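Local coordinates for glutathione S-transferase family protein (Populus trichocarpa, PDB 5F06) that probably catalyses the conjugation of glutathione to electrophilic substrates, as a Phi-class glutathione transferase with a role in detoxification, at residues F116-A121 and T179-V184. Numbering follows the deposited sequence. Where two conformers were deposited one is given.
Sequences FQFMVA and TPAASV
Phe118 lays one face of its ring against Thr179, joining the end of the long helix 90-120 to the turn ahead of helix 183-186 within the all-helical C-terminal domain of the glutathione transferase fold. The contact is CH-pi: Thr179 CB sits 3.9 Å from the centroid of the Phe118 ring, only 13° off the normal though displaced a little toward the rim. Beside it, Thr179 CG2 reaches over the same ring to within 3.7 Å of Phe118 CD2. Phe118 CG, anti to its own carbonyl carbon (chi1 -79°), is thereby placed against that methyl too. The far end of the ring goes to the proline, with Phe118 CZ 3.9 Å from Pro180 CD in an oblique approach, while Ala181 CB lies a little farther off. Ile133 of helix 130-153 also packs on the Phe118 side chain. On the flank, one conformer of Met119 bends at chi2 and brings CE 4.0 Å from Thr179 CG2, a touch left doubtful by a second conformer. The Met119 side chain lies about 7 Å (nearest atoms) from that of glutathione-binding Thr11, so this flank is the one toward the glutathione site. Thr179 OG1 is near the ring as well, 3.8 Å from Phe118 CE2, but bonds locally: with Leu176 O and, weakly, with Ala181 N, 3.1 Å from Thr179 OG1 at an N-H...O angle of 134°.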
loop_
_atom_site.group_PDB
_atom_site.type_symbol
_atom_site.label_atom_id
_atom_site.label_comp_id
_atom_site.label_asym_id
_atom_site.label_seq_id
_atom_site.Cartn_x
_atom_site.Cartn_y
_atom_site.Cartn_z
ATOM N N PHE A 116 6.072 -17.055 -0.238
ATOM C CA PHE A 116 5.201 -17.816 0.648
ATOM C C PHE A 116 5.259 -19.297 0.297
ATOM O O PHE A 116 5.425 -20.151 1.167
ATOM C CB PHE A 116 3.757 -17.323 0.564
ATOM C CG PHE A 116 2.809 -18.090 1.443
ATOM C CD1 PHE A 116 2.576 -17.688 2.748
ATOM C CD2 PHE A 116 2.161 -19.219 0.967
ATOM C CE1 PHE A 116 1.707 -18.397 3.561
ATOM C CE2 PHE A 116 1.295 -19.930 1.773
ATOM C CZ PHE A 116 1.067 -19.520 3.072
ATOM N N GLN A 117 5.116 -19.598 -0.986
ATOM C CA GLN A 117 5.095 -20.983 -1.438
ATOM C C GLN A 117 6.424 -21.693 -1.163
ATOM O O GLN A 117 6.441 -22.841 -0.712
ATOM C CB GLN A 117 4.754 -21.043 -2.930
ATOM C CG GLN A 117 3.285 -20.759 -3.242
ATOM C CD GLN A 117 2.337 -21.702 -2.522
ATOM O OE1 GLN A 117 2.621 -22.891 -2.372
ATOM N NE2 GLN A 117 1.206 -21.171 -2.063
ATOM N N PHE A 118 7.535 -21.010 -1.415
ATOM C CA PHE A 118 8.848 -21.595 -1.187
ATOM C C PHE A 118 9.226 -21.717 0.296
ATOM O O PHE A 118 9.785 -22.730 0.712
ATOM C CB PHE A 118 9.927 -20.773 -1.907
ATOM C CG PHE A 118 10.031 -21.053 -3.383
ATOM C CD1 PHE A 118 10.438 -22.293 -3.843
ATOM C CD2 PHE A 118 9.747 -20.063 -4.310
ATOM C CE1 PHE A 118 10.544 -22.548 -5.202
ATOM C CE2 PHE A 118 9.850 -20.311 -5.667
ATOM C CZ PHE A 118 10.254 -21.553 -6.113
ATOM N N MET A 119 8.917 -20.683 1.075
ATOM C CA MET A 119 9.445 -20.553 2.432
ATOM C C MET A 119 8.424 -20.857 3.528
ATOM O O MET A 119 8.781 -21.394 4.575
ATOM C CB MET A 119 9.994 -19.137 2.643
ATOM C CG MET A 119 11.054 -18.719 1.632
ATOM S SD MET A 119 12.447 -19.864 1.568
ATOM C CE MET A 119 13.579 -18.955 0.518
ATOM N N VAL A 120 7.162 -20.505 3.297
ATOM C CA VAL A 120 6.138 -20.621 4.337
ATOM C C VAL A 120 5.292 -21.889 4.199
ATOM O O VAL A 120 4.973 -22.526 5.201
ATOM C CB VAL A 120 5.196 -19.397 4.339
ATOM C CG1 VAL A 120 4.251 -19.459 5.533
ATOM C CG2 VAL A 120 6.000 -18.108 4.386
ATOM N N ALA A 121 4.929 -22.259 2.975
ATOM C CA ALA A 121 4.042 -23.403 2.763
ATOM C C ALA A 121 4.594 -24.690 3.392
ATOM O O ALA A 121 3.841 -25.440 4.019
ATOM C CB ALA A 121 3.777 -23.606 1.271
ATOM N N THR A 179 15.819 -18.576 -4.423
ATOM C CA THR A 179 15.010 -19.575 -5.117
ATOM C C THR A 179 15.295 -19.570 -6.622
ATOM O O THR A 179 15.984 -18.680 -7.124
ATOM C CB THR A 179 13.496 -19.329 -4.897
ATOM O OG1 THR A 179 13.042 -18.270 -5.749
ATOM C CG2 THR A 179 13.195 -18.981 -3.439
ATOM N N PRO A 180 14.758 -20.562 -7.351
ATOM C CA PRO A 180 14.913 -20.554 -8.812
ATOM C C PRO A 180 14.284 -19.322 -9.464
ATOM O O PRO A 180 14.685 -18.936 -10.565
ATOM C CB PRO A 180 14.187 -21.829 -9.249
ATOM C CG PRO A 180 14.235 -22.719 -8.061
ATOM C CD PRO A 180 14.117 -21.803 -6.878
ATOM N N ALA A 181 13.312 -18.718 -8.786
ATOM C CA ALA A 181 12.630 -17.535 -9.302
ATOM C C ALA A 181 13.559 -16.321 -9.349
ATOM O O ALA A 181 13.191 -15.277 -9.877
ATOM C CB ALA A 181 11.397 -17.224 -8.463
ATOM N N ALA A 182 14.762 -16.460 -8.800
ATOM C CA ALA A 182 15.795 -15.433 -8.928
ATOM C C ALA A 182 16.025 -15.037 -10.390
ATOM O O ALA A 182 16.513 -13.944 -10.673
ATOM C CB ALA A 182 17.093 -15.921 -8.317
ATOM N N SER A 183 15.674 -15.934 -11.310
ATOM C CA SER A 183 15.893 -15.714 -12.737
ATOM C C SER A 183 15.210 -14.455 -13.279
ATOM O O SER A 183 15.716 -13.838 -14.220
ATOM C CB SER A 183 15.419 -16.933 -13.534
ATOM O OG SER A 183 14.054 -17.227 -13.276
ATOM N N VAL A 184 14.071 -14.069 -12.703
ATOM C CA VAL A 184 13.358 -12.897 -13.210
ATOM C C VAL A 184 14.171 -11.629 -12.959
ATOM O O VAL A 184 14.097 -10.678 -13.731
ATOM C CB VAL A 184 11.948 -12.734 -12.587
ATOM C CG1 VAL A 184 11.094 -13.943 -12.886
ATOM C CG2 VAL A 184 12.020 -12.483 -11.085
#